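Local coordinates for Iron(III) ABC transporter, periplasmic iron-compound-binding protein (Vibrio cholerae, PDB 3TEF), which probably binds iron-loaded catecholate siderophores in the periplasm and hands them to an ABC transporter for iron import, at residues 139-142 / 143-147; 146-149 / 150-154; 270-273 / 274-277. All blocks are in the same frame, centred on the assembly; numbering follows the deposited sequence.

Contact 1: 139-142 / 143-147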
# COMPACT_ATOMS: atom_id res chain seq x y z
N GLU A 139 -10.29 14.45 5.30
CA GLU A 139 -11.10 14.64 6.50
C GLU A 139 -11.92 13.39 6.81
O GLU A 139 -12.02 12.97 7.97
CB GLU A 139 -12.01 15.86 6.36
CG GLU A 139 -13.01 16.02 7.51
CD GLU A 139 -13.58 17.42 7.61
OE1 GLU A 139 -13.45 18.19 6.63
OE2 GLU A 139 -14.15 17.77 8.67
N GLN A 140 -12.49 12.81 5.76
CA GLN A 140 -13.32 11.61 5.88
C GLN A 140 -12.52 10.44 6.44
O GLN A 140 -12.91 9.80 7.42
CB GLN A 140 -13.92 11.24 4.52
CG GLN A 140 -14.72 9.95 4.53
CD GLN A 140 -15.27 9.56 3.16
OE1 GLN A 140 -14.91 10.15 2.14
NE2 GLN A 140 -16.13 8.56 3.15
N VAL A 141 -11.38 10.16 5.82
CA VAL A 141 -10.59 8.99 6.17
C VAL A 141 -9.90 9.17 7.53
O VAL A 141 -9.79 8.23 8.32
CB VAL A 141 -9.55 8.69 5.07
CG1 VAL A 141 -8.60 7.59 5.52
CG2 VAL A 141 -10.27 8.31 3.78
N ASP A 142 -9.45 10.39 7.80
CA ASP A 142 -8.80 10.69 9.07
C ASP A 142 -9.69 10.34 10.26
O ASP A 142 -9.22 9.83 11.27
CB ASP A 142 -8.39 12.16 9.11
CG ASP A 142 -7.48 12.49 10.30
OD1 ASP A 142 -6.52 11.73 10.56
OD2 ASP A 142 -7.74 13.51 10.97
N ALA A 143 -10.99 10.60 10.12
CA ALA A 143 -11.90 10.33 11.23
C ALA A 143 -11.98 8.84 11.53
O ALA A 143 -12.09 8.43 12.69
CB ALA A 143 -13.29 10.90 10.95
N GLN A 144 -11.91 8.04 10.47
CA GLN A 144 -11.93 6.58 10.56
C GLN A 144 -10.68 6.05 11.26
O GLN A 144 -10.77 5.20 12.15
CB GLN A 144 -12.09 5.97 9.16
CG GLN A 144 -13.44 6.24 8.50
CD GLN A 144 -13.48 5.85 7.02
OE1 GLN A 144 -12.53 6.08 6.28
NE2 GLN A 144 -14.60 5.25 6.60
N PHE A 145 -9.51 6.54 10.85
CA PHE A 145 -8.26 6.22 11.53
C PHE A 145 -8.35 6.56 13.01
O PHE A 145 -7.97 5.76 13.86
CB PHE A 145 -7.08 6.97 10.92
CG PHE A 145 -6.43 6.25 9.76
CD1 PHE A 145 -5.50 5.24 9.99
CD2 PHE A 145 -6.74 6.58 8.45
CE1 PHE A 145 -4.89 4.57 8.93
CE2 PHE A 145 -6.13 5.92 7.39
CZ PHE A 145 -5.22 4.91 7.63
N LYS A 146 -8.82 7.77 13.30
CA LYS A 146 -8.84 8.26 14.68
C LYS A 146 -9.73 7.39 15.55
O LYS A 146 -9.39 7.08 16.70
CB LYS A 146 -9.30 9.72 14.72
CG LYS A 146 -8.36 10.70 14.03
CD LYS A 146 -7.01 10.77 14.72
CE LYS A 146 -6.05 11.73 13.99
NZ LYS A 146 -6.59 13.12 13.87
N SER A 147 -10.88 6.99 15.01
CA SER A 147 -11.83 6.18 15.76
C SER A 147 -11.26 4.80 16.07
O SER A 147 -11.35 4.33 17.21
CB SER A 147 -13.16 6.07 15.01
OG SER A 147 -12.99 5.37 13.78

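Contact 2: 146-149 / 150-154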
# COMPACT_ATOMS: atom_id res chain seq x y z
N LYS A 146 -8.82 7.77 13.30
CA LYS A 146 -8.84 8.26 14.68
C LYS A 146 -9.73 7.39 15.55
O LYS A 146 -9.39 7.08 16.70
CB LYS A 146 -9.30 9.72 14.72
CG LYS A 146 -8.36 10.70 14.03
CD LYS A 146 -7.01 10.77 14.72
CE LYS A 146 -6.05 11.73 13.99
NZ LYS A 146 -6.59 13.12 13.87
N SER A 147 -10.88 6.99 15.01
CA SER A 147 -11.83 6.18 15.76
C SER A 147 -11.26 4.80 16.07
O SER A 147 -11.35 4.33 17.21
CB SER A 147 -13.16 6.07 15.01
OG SER A 147 -12.99 5.37 13.78
N ILE A 148 -10.65 4.16 15.08
CA ILE A 148 -10.04 2.85 15.28
C ILE A 148 -8.93 2.91 16.32
O ILE A 148 -8.84 2.05 17.20
CB ILE A 148 -9.44 2.30 13.97
CG1 ILE A 148 -10.55 2.03 12.96
CG2 ILE A 148 -8.61 1.05 14.26
CD1 ILE A 148 -10.05 1.90 11.53
N MET A 149 -8.08 3.92 16.20
CA MET A 149 -6.95 4.05 17.11
C MET A 149 -7.43 4.20 18.55
O MET A 149 -6.84 3.64 19.47
CB MET A 149 -6.11 5.26 16.74
CG MET A 149 -5.24 5.76 17.86
SD MET A 149 -4.00 6.89 17.25
CE MET A 149 -2.84 5.72 16.54
N GLN A 150 -8.50 4.98 18.73
CA GLN A 150 -9.07 5.18 20.05
C GLN A 150 -9.51 3.84 20.62
O GLN A 150 -9.17 3.50 21.75
CB GLN A 150 -10.26 6.12 19.99
CG GLN A 150 -9.88 7.56 19.75
CD GLN A 150 -11.05 8.49 19.94
OE1 GLN A 150 -11.75 8.43 20.95
NE2 GLN A 150 -11.29 9.35 18.95
N TYR A 151 -10.26 3.10 19.83
CA TYR A 151 -10.75 1.79 20.23
C TYR A 151 -9.62 0.92 20.77
O TYR A 151 -9.70 0.40 21.88
CB TYR A 151 -11.42 1.11 19.04
CG TYR A 151 -12.12 -0.18 19.38
CD1 TYR A 151 -13.49 -0.20 19.61
CD2 TYR A 151 -11.42 -1.37 19.46
CE1 TYR A 151 -14.14 -1.38 19.92
CE2 TYR A 151 -12.06 -2.56 19.77
CZ TYR A 151 -13.42 -2.55 19.99
OH TYR A 151 -14.06 -3.73 20.30
N ASN A 152 -8.57 0.76 19.98
CA ASN A 152 -7.45 -0.12 20.35
C ASN A 152 -6.62 0.38 21.53
O ASN A 152 -5.99 -0.42 22.22
CB ASN A 152 -6.56 -0.39 19.14
CG ASN A 152 -7.26 -1.19 18.08
OD1 ASN A 152 -8.10 -2.04 18.38
ND2 ASN A 152 -6.94 -0.93 16.82
N GLN A 153 -6.60 1.69 21.74
CA GLN A 153 -5.93 2.24 22.91
C GLN A 153 -6.80 2.07 24.16
O GLN A 153 -6.28 1.97 25.27
CB GLN A 153 -5.62 3.71 22.69
CG GLN A 153 -4.61 3.95 21.59
CD GLN A 153 -4.31 5.42 21.40
OE1 GLN A 153 -5.08 6.28 21.81
NE2 GLN A 153 -3.17 5.71 20.76
N GLN A 154 -8.11 2.05 23.95
CA GLN A 154 -9.07 1.93 25.05
C GLN A 154 -9.32 0.47 25.40
O GLN A 154 -9.87 0.14 26.45
CB GLN A 154 -10.39 2.62 24.68
CG GLN A 154 -10.26 4.13 24.51
CD GLN A 154 -11.58 4.80 24.14
OE1 GLN A 154 -12.55 4.14 23.75
NE2 GLN A 154 -11.63 6.12 24.28

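Contact 3: 270-273 / 274-277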
# COMPACT_ATOMS: atom_id res chain seq x y z
N THR A 270 -6.70 2.45 0.97
CA THR A 270 -6.72 2.95 2.34
C THR A 270 -8.10 2.77 2.93
O THR A 270 -8.24 2.42 4.09
CB THR A 270 -6.26 4.41 2.41
OG1 THR A 270 -4.92 4.50 1.92
CG2 THR A 270 -6.30 4.90 3.85
N GLU A 271 -9.13 2.99 2.12
CA GLU A 271 -10.49 2.73 2.58
C GLU A 271 -10.71 1.26 2.93
O GLU A 271 -11.38 0.95 3.93
CB GLU A 271 -11.50 3.23 1.56
CG GLU A 271 -11.49 4.74 1.53
CD GLU A 271 -12.34 5.32 0.44
OE1 GLU A 271 -12.59 4.63 -0.57
OE2 GLU A 271 -12.77 6.48 0.60
N GLN A 272 -10.10 0.37 2.15
CA GLN A 272 -10.14 -1.05 2.47
C GLN A 272 -9.36 -1.41 3.73
O GLN A 272 -9.80 -2.27 4.51
CB GLN A 272 -9.65 -1.89 1.28
CG GLN A 272 -9.78 -3.39 1.48
CD GLN A 272 -11.23 -3.85 1.53
OE1 GLN A 272 -11.99 -3.58 0.61
NE2 GLN A 272 -11.61 -4.51 2.62
N MET A 273 -8.20 -0.79 3.94
CA MET A 273 -7.46 -1.01 5.18
C MET A 273 -8.33 -0.66 6.38
O MET A 273 -8.36 -1.40 7.36
CB MET A 273 -6.18 -0.16 5.21
CG MET A 273 -5.17 -0.54 4.12
SD MET A 273 -3.86 0.67 3.95
CE MET A 273 -3.12 0.59 5.58
N VAL A 274 -9.00 0.48 6.30
CA VAL A 274 -9.92 0.89 7.36
C VAL A 274 -11.02 -0.15 7.58
O VAL A 274 -11.29 -0.57 8.72
CB VAL A 274 -10.55 2.26 7.06
CG1 VAL A 274 -11.78 2.49 7.93
CG2 VAL A 274 -9.53 3.37 7.27
N ALA A 275 -11.64 -0.60 6.49
CA ALA A 275 -12.68 -1.62 6.58
C ALA A 275 -12.14 -2.89 7.24
O ALA A 275 -12.82 -3.50 8.06
CB ALA A 275 -13.26 -1.93 5.22
N ASP A 276 -10.93 -3.30 6.86
CA ASP A 276 -10.34 -4.51 7.43
C ASP A 276 -10.14 -4.36 8.94
O ASP A 276 -10.41 -5.30 9.70
CB ASP A 276 -9.00 -4.87 6.77
CG ASP A 276 -9.15 -5.42 5.37
OD1 ASP A 276 -10.27 -5.83 4.98
OD2 ASP A 276 -8.12 -5.47 4.65
N MET A 277 -9.65 -3.20 9.36
CA MET A 277 -9.39 -2.95 10.78
C MET A 277 -10.70 -2.91 11.57
O MET A 277 -10.79 -3.46 12.67
CB MET A 277 -8.58 -1.67 10.98
CG MET A 277 -7.13 -1.71 10.47
SD MET A 277 -5.94 -2.66 11.46
CE MET A 277 -6.20 -4.31 10.84

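Contact 1: 139-142 / 143-147
Asp142 and Lys146 form an i to i+4 salt bridge on the long helix 131-154, and one residue back Val141 packs on Phe145 on the buried side of the same helix. Lys146 NZ lies 3.1 Å from Asp142 OD2. It reaches the oxygen on its syn side, 24° out of the carboxylate plane. The lysine chain bends at chi2 (-65°) and chi4 (58°), and this brings its ammonium group back over the previous turn. The other carboxylate oxygen, OD1, accepts a hydrogen bond from Trp114 NE1, so the two oxygens have different partners and the group is held from both.

On the buried side, Val141 CG1 stands 3.5 Å from Phe145 CE2, at the ring edge and in its plane. The two side chains run side by side and point the same way. Phe145 also stacks with Trp114 and Phe185. The backbone below is tied by Phe145 N to Val141 O at 3.1 Å and Lys146 N to Asp142 O at 2.9 Å. The bonds from Ala143 N to Glu139 O and Gln140 O are both weak. This is an amphipathic helix, consistent with the long interdomain helix of class III periplasmic binding proteins.

Contact 2: 146-149 / 150-154
Met149 and Gln153 meet across one turn of an alpha helix, at the C-terminal end of helix 131-154. The backbone bonds are regular i to i+4 links. Gln150 N binds Lys146 O and Tyr151 N binds Ser147 O, each at 3.1 Å. Asn152 N binds Ile148 O, also at 3.1 Å. Gln153 N binds Met149 O at 3.0 Å, and one more such bond, Gln154 N to Gln150 O, follows within 150-154.

Apolar and polar side chains meet on two sides of the helix. On the buried side Ile148 and Asn152 run side by side. Ile148 CG2 is 3.6 Å from Asn152 ND2, but the strong partner of that amide nitrogen is Phe185 O. Ile148 thus packs beside an amide that ties the helix to a loop, and it also touches Val274 and Met277 of helix 267-279.

On the more exposed side the Met149 chain crosses that of Gln153. CG of the methionine stands anti to the backbone N (chi1 160°) and points out from the helix. The Gln153 chain, extended beyond CG, reaches back along the helix to it. Gln153 NE2 ends 3.6 Å from Met149 CG and 3.8 Å from Met149 SD.

Contact 3: 270-273 / 274-277
This contact is just over two turns of the C-terminal alpha helix 267-279, with an i to i+4 amide-carboxylate bond between Gln272 and Asp276 on one flank. Gln272 NE2 donates to Asp276 OD1 at 3.0 Å, with an N-H...O angle of 152°. The acceptor lies close to the plane of the glutamine amide. The carboxylate, however, is approached from above its own plane, and the two flat groups are turned 47° apart. The fold of the glutamine chain explains the reach: CG is anti to the backbone N and the chain then bends at chi2 (67°), so the amide swings toward the following turn. Asp276 OD2 is taken up elsewhere, by Trp260 NE1 and the backbone N of Asp256. Three donors therefore grip this carboxylate and probably favour its charged form.

The main chain runs through four i to i+4 bonds. Val274 N binds Thr270 O, Ala275 N binds Glu271 O and Met277 N binds Met273 O, each at 3.0 Å. Asp276 N binds Gln272 O at 2.8 Å. Side-chain carbons rest on these carbonyls: Val274 CG2 lies 3.6 Å from Thr270 O, and Met277 CG lies 3.4 Å from Met273 O.

Thr270, Met273, Val274 and Met277 are buried. Thr270 OG1 is hydrogen-bonded with Tyr113 OH and Gly266 O, and Glu271 OE2 forms a salt bridge with Lys137 of helix 131-154. Thr270, Val274 and Met277 pack on helix 131-154. Met273 meets Tyr113 of helix 113-128 and Trp260 of helix 257-262. The segment is thus wedged among three helices, while Asp276 ties it to the loop that follows strand 252-254.

Overall arrangement
Followed from the N terminus, the first of these contacts come on helix 131-154. Contact 2 begins on the stretch where contact 1 ends, and the two share Lys146 and Ser147. Contact 3 follows both in series, much later, on helix 267-279 near the C terminus. Each contact spans neighbouring turns of one helix, so none closes a long loop, and none nests in or crosses another. The long-range tie is made between them. Phe145 CE2 of contact 1 packs 3.7 Å from Thr270 CG2 of contact 3, and Ile148 CD1 of contact 2 packs 3.9 Å from Met277 CB. The C-terminal helix thereby lies against the middle of the long helix.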